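GTP cyclohydrolase (Enterococcus faecalis, PDB 2R41) is of unknown function, an alpha-beta protein of the DUF960 family whose GTP cyclohydrolase name gives at most an inferred activity. Local coordinates at residues S26-S31 with I76-S81; L49-L54 with H64-N69. All coordinates share one frame; numbering follows the deposited sequence. Where two conformers were deposited one is given.

Interaction 1: residues S26-S31 with I76-S81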
ATOM      1  N   SER C  26       1.222 -17.745   1.268  1.00 42.60           N
ATOM      2  CA  SER C  26       1.401 -16.730   2.307  1.00 42.82           C
ATOM      3  C   SER C  26       1.747 -17.179   3.726  1.00 42.38           C
ATOM      4  O   SER C  26       2.554 -16.557   4.407  1.00 41.61           O
ATOM      5  CB  SER C  26       0.132 -15.951   2.403  1.00 44.37           C
ATOM      6  OG  SER C  26       0.269 -14.877   1.534  1.00 47.31           O
ATOM      7  N   GLY C  27       1.110 -18.243   4.172  1.00 43.12           N
ATOM      8  CA  GLY C  27       1.236 -18.665   5.529  1.00 43.94           C
ATOM      9  C   GLY C  27       2.620 -19.182   5.761  1.00 43.19           C
ATOM     10  O   GLY C  27       3.072 -19.278   6.900  1.00 44.27           O
ATOM     11  N   LEU C  28       3.311 -19.511   4.683  1.00 42.12           N
ATOM     12  CA  LEU C  28       4.654 -20.031   4.814  1.00 40.73           C
ATOM     13  C   LEU C  28       5.693 -18.924   4.787  1.00 39.26           C
ATOM     14  O   LEU C  28       6.696 -18.970   5.515  1.00 38.67           O
ATOM     15  CB  LEU C  28       4.917 -21.060   3.727  1.00 40.88           C
ATOM     16  CG  LEU C  28       4.952 -22.463   4.314  1.00 42.89           C
ATOM     17  CD1 LEU C  28       4.402 -23.479   3.330  1.00 47.01           C
ATOM     18  CD2 LEU C  28       6.387 -22.818   4.718  1.00 42.01           C
ATOM     19  N   ILE C  29       5.465 -17.949   3.921  1.00 38.75           N
ATOM     20  CA  ILE C  29       6.280 -16.778   3.917  1.00 38.20           C
ATOM     21  C   ILE C  29       6.203 -16.163   5.330  1.00 39.83           C
ATOM     22  O   ILE C  29       7.237 -15.962   5.970  1.00 39.23           O
ATOM     23  CB  ILE C  29       5.807 -15.788   2.865  1.00 38.33           C
ATOM     24  CG1 ILE C  29       5.913 -16.408   1.461  1.00 37.87           C
ATOM     25  CG2 ILE C  29       6.593 -14.494   2.985  1.00 37.99           C
ATOM     26  CD1 ILE C  29       5.602 -15.448   0.267  1.00 36.98           C
ATOM     27  N   ASP C  30       4.996 -15.932   5.847  1.00 41.48           N
ATOM     28  CA  ASP C  30       4.872 -15.341   7.167  1.00 43.77           C
ATOM     29  C   ASP C  30       5.614 -16.168   8.208  1.00 43.98           C
ATOM     30  O   ASP C  30       6.283 -15.614   9.103  1.00 44.50           O
ATOM     31  CB  ASP C  30       3.414 -15.177   7.581  1.00 46.10           C
ATOM     32  CG  ASP C  30       2.683 -14.103   6.763  1.00 50.61           C
ATOM     33  OD1 ASP C  30       3.356 -13.417   5.932  1.00 54.02           O
ATOM     34  OD2 ASP C  30       1.431 -13.955   6.930  1.00 55.14           O
ATOM     35  N   SER C  31       5.497 -17.490   8.103  1.00 43.92           N
ATOM     36  CA  SER C  31       6.321 -18.386   8.913  1.00 43.53           C
ATOM     37  C   SER C  31       7.790 -18.035   8.937  1.00 41.83           C
ATOM     38  O   SER C  31       8.387 -18.062  10.006  1.00 42.45           O
ATOM     39  CB  SER C  31       6.206 -19.814   8.436  1.00 44.04           C
ATOM     40  OG  SER C  31       5.134 -20.401   9.103  1.00 47.68           O
ATOM     41  N   ILE C  76      13.069 -26.188  12.609  1.00 55.80           N
ATOM     42  CA  ILE C  76      11.794 -25.692  13.113  1.00 55.41           C
ATOM     43  C   ILE C  76      10.698 -26.445  12.408  1.00 55.53           C
ATOM     44  O   ILE C  76      10.540 -26.315  11.205  1.00 54.67           O
ATOM     45  CB  ILE C  76      11.611 -24.153  12.890  1.00 54.15           C
ATOM     46  CG1 ILE C  76      12.694 -23.328  13.591  1.00 54.61           C
ATOM     47  CG2 ILE C  76      10.347 -23.676  13.514  1.00 55.13           C
ATOM     48  CD1 ILE C  76      13.937 -23.042  12.748  1.00 55.39           C
ATOM     49  N   ASP C  77       9.943 -27.239  13.159  1.00 56.97           N
ATOM     50  CA  ASP C  77       8.894 -28.055  12.551  1.00 58.14           C
ATOM     51  C   ASP C  77       7.651 -27.240  12.353  1.00 57.08           C
ATOM     52  O   ASP C  77       7.122 -26.694  13.293  1.00 57.89           O
ATOM     53  CB  ASP C  77       8.572 -29.292  13.396  1.00 60.72           C
ATOM     54  CG  ASP C  77       9.741 -30.295  13.459  1.00 64.03           C
ATOM     55  OD1 ASP C  77       9.842 -31.006  14.493  1.00 67.13           O
ATOM     56  OD2 ASP C  77      10.557 -30.376  12.492  1.00 65.51           O
ATOM     57  N   LEU C  78       7.175 -27.162  11.126  1.00 55.76           N
ATOM     58  CA  LEU C  78       6.010 -26.359  10.877  1.00 55.07           C
ATOM     59  C   LEU C  78       4.757 -27.175  10.720  1.00 57.06           C
ATOM     60  O   LEU C  78       4.792 -28.305  10.209  1.00 58.13           O
ATOM     61  CB  LEU C  78       6.204 -25.505   9.638  1.00 53.61           C
ATOM     62  CG  LEU C  78       7.154 -24.325   9.794  1.00 51.29           C
ATOM     63  CD1 LEU C  78       7.115 -23.534   8.522  1.00 48.90           C
ATOM     64  CD2 LEU C  78       6.782 -23.485  11.000  1.00 50.32           C
ATOM     65  N   PRO C  79       3.625 -26.583  11.132  1.00 57.75           N
ATOM     66  CA  PRO C  79       2.349 -27.245  11.009  1.00 59.30           C
ATOM     67  C   PRO C  79       1.980 -27.440   9.566  1.00 58.76           C
ATOM     68  O   PRO C  79       1.231 -28.347   9.269  1.00 61.16           O
ATOM     69  CB  PRO C  79       1.370 -26.282  11.708  1.00 60.07           C
ATOM     70  CG  PRO C  79       2.022 -24.940  11.702  1.00 57.97           C
ATOM     71  CD  PRO C  79       3.507 -25.242  11.755  1.00 57.59           C
ATOM     72  N   PHE C  80       2.518 -26.625   8.672  1.00 56.57           N
ATOM     73  CA  PHE C  80       2.067 -26.641   7.265  1.00 57.29           C
ATOM     74  C   PHE C  80       2.426 -27.860   6.426  1.00 57.80           C
ATOM     75  O   PHE C  80       3.341 -28.600   6.732  1.00 58.13           O
ATOM     76  CB  PHE C  80       2.434 -25.328   6.554  1.00 55.48           C
ATOM     77  CG  PHE C  80       1.985 -24.138   7.310  1.00 56.08           C
ATOM     78  CD1 PHE C  80       0.617 -23.950   7.569  1.00 60.17           C
ATOM     79  CD2 PHE C  80       2.902 -23.258   7.847  1.00 54.76           C
ATOM     80  CE1 PHE C  80       0.166 -22.866   8.316  1.00 60.31           C
ATOM     81  CE2 PHE C  80       2.477 -22.167   8.600  1.00 55.62           C
ATOM     82  CZ  PHE C  80       1.110 -21.966   8.834  1.00 58.56           C
ATOM     83  N   SER C  81       1.668 -28.052   5.367  1.00 58.90           N
ATOM     84  CA  SER C  81       1.846 -29.164   4.487  1.00 60.62           C
ATOM     85  C   SER C  81       3.003 -28.940   3.519  1.00 59.81           C
ATOM     86  O   SER C  81       3.093 -27.878   2.859  1.00 58.83           O
ATOM     87  CB  SER C  81       0.582 -29.352   3.687  1.00 62.18           C
ATOM     88  OG  SER C  81       0.247 -30.702   3.704  1.00 64.59           O
TER
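The phenyl ring of Phe80 lies against the start of helix 26-40, and its CE2 corner meets both Gly27 and Ser31. Its side chain leaves the backbone toward the helix, with CG anti to the carbonyl carbon (chi1 -52°). Ser31 OG lies at the ring edge, near its plane, 3.2 Å from Phe80 CE2. The carbonyl oxygen Gly27 O approaches the same corner obliquely, 3.4 Å from Phe80 CE2. This oxygen is gripped twice within the helix. It accepts the backbone N-H of Ser31 and also the hydroxyl, with Ser31 OG 3.2 Å from Gly27 O. The second bond lies in the carbonyl plane and holds the hydroxyl beside the ring. Pro79 CG sits over the centre of one face of the Phe80 ring. Leu28 and Phe80 slide past each other in opposite directions, with Leu28 CG 4.2 Å from Phe80 CD2. Leu28 also crosses Leu78 obliquely, with Leu28 CD2 3.9 Å from Leu78 CD1. Leu78 CD1 packs 3.8 Å from Ser31 CB. No hydrogen bond joins the two segments, so the contact rests on apolar and van der Waals packing. Ser31 touches Leu34 of a second subunit, and Phe80 touches Ser22 of a third. The contact thus joins the start of helix 26-40 to the corner where the chain leaves strand 73-78, close to two subunit interfaces.

Interaction 2: residues L49-L54 with H64-N69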
ATOM      1  N   LEU C  49      22.252 -11.861   6.318  1.00 44.15           N
ATOM      2  CA  LEU C  49      21.707 -12.806   5.349  1.00 43.04           C
ATOM      3  C   LEU C  49      21.530 -14.181   5.961  1.00 42.70           C
ATOM      4  O   LEU C  49      22.429 -14.685   6.634  1.00 43.06           O
ATOM      5  CB  LEU C  49      22.588 -12.885   4.140  1.00 43.88           C
ATOM      6  CG  LEU C  49      22.172 -13.965   3.158  1.00 43.03           C
ATOM      7  CD1 LEU C  49      21.089 -13.487   2.240  1.00 41.33           C
ATOM      8  CD2 LEU C  49      23.426 -14.265   2.376  1.00 48.01           C
ATOM      9  N   LEU C  50      20.350 -14.759   5.747  1.00 41.74           N
ATOM     10  CA  LEU C  50      19.890 -15.911   6.506  1.00 41.55           C
ATOM     11  C   LEU C  50      19.442 -17.018   5.584  1.00 42.56           C
ATOM     12  O   LEU C  50      18.619 -16.770   4.687  1.00 42.81           O
ATOM     13  CB  LEU C  50      18.713 -15.471   7.336  1.00 39.81           C
ATOM     14  CG  LEU C  50      18.957 -15.036   8.767  1.00 39.10           C
ATOM     15  CD1 LEU C  50      20.159 -14.204   8.974  1.00 38.73           C
ATOM     16  CD2 LEU C  50      17.751 -14.315   9.239  1.00 38.76           C
ATOM     17  N   HIS C  51      19.973 -18.228   5.773  1.00 44.23           N
ATOM     18  CA  HIS C  51      19.627 -19.370   4.914  1.00 45.66           C
ATOM     19  C   HIS C  51      18.485 -20.135   5.570  1.00 44.97           C
ATOM     20  O   HIS C  51      18.510 -20.404   6.776  1.00 46.18           O
ATOM     21  CB  HIS C  51      20.802 -20.323   4.727  1.00 47.42           C
ATOM     22  CG  HIS C  51      22.052 -19.690   4.162  1.00 55.40           C
ATOM     23  ND1 HIS C  51      22.550 -18.467   4.585  1.00 60.64           N
ATOM     24  CD2 HIS C  51      22.954 -20.154   3.255  1.00 60.77           C
ATOM     25  CE1 HIS C  51      23.685 -18.198   3.954  1.00 60.46           C
ATOM     26  NE2 HIS C  51      23.952 -19.204   3.142  1.00 62.27           N
ATOM     27  N   PHE C  52      17.470 -20.490   4.798  1.00 44.27           N
ATOM     28  CA  PHE C  52      16.480 -21.434   5.292  1.00 43.85           C
ATOM     29  C   PHE C  52      16.282 -22.582   4.328  1.00 45.66           C
ATOM     30  O   PHE C  52      15.859 -22.349   3.213  1.00 46.00           O
ATOM     31  CB  PHE C  52      15.163 -20.742   5.483  1.00 41.52           C
ATOM     32  CG  PHE C  52      15.206 -19.638   6.501  1.00 39.77           C
ATOM     33  CD1 PHE C  52      15.038 -19.909   7.841  1.00 36.38           C
ATOM     34  CD2 PHE C  52      15.380 -18.314   6.108  1.00 36.27           C
ATOM     35  CE1 PHE C  52      15.059 -18.893   8.762  1.00 33.93           C
ATOM     36  CE2 PHE C  52      15.418 -17.319   7.023  1.00 32.99           C
ATOM     37  CZ  PHE C  52      15.255 -17.605   8.355  1.00 35.11           C
ATOM     38  N   ASP C  53      16.584 -23.809   4.738  1.00 47.77           N
ATOM     39  CA  ASP C  53      16.190 -24.949   3.931  1.00 50.85           C
ATOM     40  C   ASP C  53      14.798 -25.444   4.344  1.00 51.19           C
ATOM     41  O   ASP C  53      14.517 -25.596   5.548  1.00 51.32           O
ATOM     42  CB  ASP C  53      17.194 -26.077   4.040  1.00 53.43           C
ATOM     43  CG  ASP C  53      18.576 -25.672   3.568  1.00 58.54           C
ATOM     44  OD1 ASP C  53      19.549 -25.693   4.397  1.00 62.64           O
ATOM     45  OD2 ASP C  53      18.685 -25.330   2.363  1.00 63.56           O
ATOM     46  N   LEU C  54      13.936 -25.670   3.340  1.00 51.37           N
ATOM     47  CA  LEU C  54      12.569 -26.163   3.516  1.00 51.71           C
ATOM     48  C   LEU C  54      12.550 -27.684   3.270  1.00 53.50           C
ATOM     49  O   LEU C  54      12.774 -28.127   2.160  1.00 55.08           O
ATOM     50  CB  LEU C  54      11.670 -25.466   2.492  1.00 51.47           C
ATOM     51  CG  LEU C  54      11.342 -23.947   2.498  1.00 51.37           C
ATOM     52  CD1 LEU C  54       9.886 -23.721   2.755  1.00 51.76           C
ATOM     53  CD2 LEU C  54      12.157 -23.040   3.431  1.00 50.39           C
ATOM     54  N   HIS C  64      15.127 -25.821   8.187  0.50 45.48           N
ATOM     55  CA  HIS C  64      16.439 -25.768   8.770  0.50 45.56           C
ATOM     56  C   HIS C  64      16.903 -24.350   8.579  0.50 44.63           C
ATOM     57  O   HIS C  64      16.790 -23.803   7.480  0.50 44.24           O
ATOM     58  CB  HIS C  64      17.382 -26.703   8.035  0.50 46.63           C
ATOM     59  CG  HIS C  64      18.743 -26.763   8.637  0.50 46.85           C
ATOM     60  ND1 HIS C  64      19.006 -27.449   9.804  0.50 47.92           N
ATOM     61  CD2 HIS C  64      19.915 -26.217   8.244  0.50 46.80           C
ATOM     62  CE1 HIS C  64      20.288 -27.334  10.097  0.50 48.79           C
ATOM     63  NE2 HIS C  64      20.861 -26.585   9.170  0.50 47.96           N
ATOM     64  N   PHE C  65      17.414 -23.756   9.651  1.00 44.61           N
ATOM     65  CA  PHE C  65      18.057 -22.435   9.575  1.00 44.03           C
ATOM     66  C   PHE C  65      19.571 -22.511   9.760  1.00 45.48           C
ATOM     67  O   PHE C  65      20.067 -23.307  10.566  1.00 46.32           O
ATOM     68  CB  PHE C  65      17.492 -21.496  10.643  1.00 43.21           C
ATOM     69  CG  PHE C  65      18.380 -20.320  10.953  1.00 42.50           C
ATOM     70  CD1 PHE C  65      18.573 -19.305  10.018  1.00 41.43           C
ATOM     71  CD2 PHE C  65      19.041 -20.236  12.177  1.00 42.80           C
ATOM     72  CE1 PHE C  65      19.410 -18.214  10.303  1.00 42.91           C
ATOM     73  CE2 PHE C  65      19.879 -19.146  12.479  1.00 42.90           C
ATOM     74  CZ  PHE C  65      20.067 -18.130  11.546  1.00 42.97           C
ATOM     75  N   SER C  66      20.296 -21.657   9.042  1.00 45.62           N
ATOM     76  CA  SER C  66      21.714 -21.445   9.310  1.00 47.43           C
ATOM     77  C   SER C  66      22.128 -20.107   8.741  1.00 47.59           C
ATOM     78  O   SER C  66      21.344 -19.493   8.031  1.00 47.00           O
ATOM     79  CB  SER C  66      22.578 -22.572   8.708  1.00 48.99           C
ATOM     80  OG  SER C  66      22.502 -22.632   7.288  1.00 49.64           O
ATOM     81  N   GLN C  67      23.349 -19.672   9.058  1.00 49.31           N
ATOM     82  CA  GLN C  67      23.949 -18.445   8.546  1.00 50.38           C
ATOM     83  C   GLN C  67      25.471 -18.610   8.474  1.00 53.80           C
ATOM     84  O   GLN C  67      26.047 -19.424   9.209  1.00 54.29           O
ATOM     85  CB  GLN C  67      23.563 -17.222   9.404  1.00 49.75           C
ATOM     86  CG  GLN C  67      23.978 -17.268  10.874  1.00 49.68           C
ATOM     87  CD  GLN C  67      23.436 -16.110  11.701  1.00 50.06           C
ATOM     88  OE1 GLN C  67      22.946 -15.127  11.166  1.00 51.41           O
ATOM     89  NE2 GLN C  67      23.533 -16.224  13.017  1.00 48.11           N
ATOM     90  N   GLU C  68      26.083 -17.846   7.563  0.50 55.71           N
ATOM     91  CA  GLU C  68      27.532 -17.723   7.390  0.50 59.30           C
ATOM     92  C   GLU C  68      28.120 -17.205   8.705  0.50 60.99           C
ATOM     93  O   GLU C  68      27.480 -16.397   9.391  0.50 60.25           O
ATOM     94  CB  GLU C  68      27.850 -16.721   6.254  0.50 59.96           C
ATOM     95  CG  GLU C  68      27.511 -17.170   4.798  0.50 60.32           C
ATOM     96  CD  GLU C  68      26.895 -16.042   3.898  0.50 60.23           C
ATOM     97  OE1 GLU C  68      26.253 -16.381   2.872  0.50 60.29           O
ATOM     98  OE2 GLU C  68      27.028 -14.829   4.205  0.50 60.54           O
ATOM     99  N   ASN C  69      29.319 -17.673   9.068  1.00 63.94           N
ATOM    100  CA  ASN C  69      30.012 -17.183  10.282  1.00 66.72           C
ATOM    101  C   ASN C  69      29.320 -17.519  11.579  1.00 66.08           C
ATOM    102  O   ASN C  69      29.354 -16.711  12.518  1.00 67.05           O
ATOM    103  CB  ASN C  69      30.178 -15.654  10.269  1.00 67.94           C
ATOM    104  CG  ASN C  69      31.193 -15.202   9.286  1.00 71.41           C
ATOM    105  OD1 ASN C  69      32.028 -15.993   8.825  1.00 73.80           O
ATOM    106  ND2 ASN C  69      31.135 -13.921   8.937  1.00 73.78           N
TER
HETATM  107  O   HOH W   1      24.625 -16.319   6.114  1.00 37.83           O
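A beta hairpin pairs strand 49-57 with strand 60-66, and this contact is the part away from its turn. The strands run antiparallel, with segment axes 162° apart. His51 and Ser66 form one hydrogen-bonded pair: His51 N lies 2.9 Å from Ser66 O, nearly along the C=O axis. The return bond, from Ser66 N to His51 O, comes from above the carbonyl plane. Asp53 and His64 form the next such pair, with His64 N 2.7 Å from Asp53 O. Phe52 and Phe65 face each other between them as a non-hydrogen-bonded pair. Here Phe52 CA points its hydrogen at His64 O, 3.2 Å away. The Phe52 and Phe65 rings meet obliquely, with planes at 38° and Phe52 CE1 3.8 Å from Phe65 CD1. Phe65 CG is anti to its backbone N, and the ring edge meets Leu50, with Phe65 CE1 3.6 Å from Leu50 CG. Phe52 and Leu50 also pack on Ile36 of helix 26-40. His51, Asp53, His64 and Ser66 project from the other face. There Asp53 and His64 lie side by side, their flat groups 18° apart. Beyond the paired residues, Glu68 crosses His51 at about a right angle, and Glu68 OE1 sits at the imidazole edge, 3.3 Å from His51 CE1. A water continues the link, donating to Leu49 O, 2.8 Å away, and accepting from Glu68 N. The arrangement is that of an antiparallel beta hairpin with amphipathic strands, its apolar side chains on the face turned to the helix and its polar ones on the other.

Interaction 1 is wholly buried, whereas interaction 2 is partly exposed along its polar face. The first joins a helix to the outermost strand within this chain at that side of the sheet, mainly through side chains, with one helix carbonyl against a ring. The second joins two neighbouring strands mainly through backbone hydrogen bonds. Their centres lie about 16 Å apart, yet they touch where Leu28 CD2 is 4.1 Å from Leu54 CD1. Both involve the same sheet, since strand 73-78 lies next to strand 60-66. Helix 26-40 is shared as well. Interaction 1 lies near subunit interfaces, while interaction 2 stays within one chain.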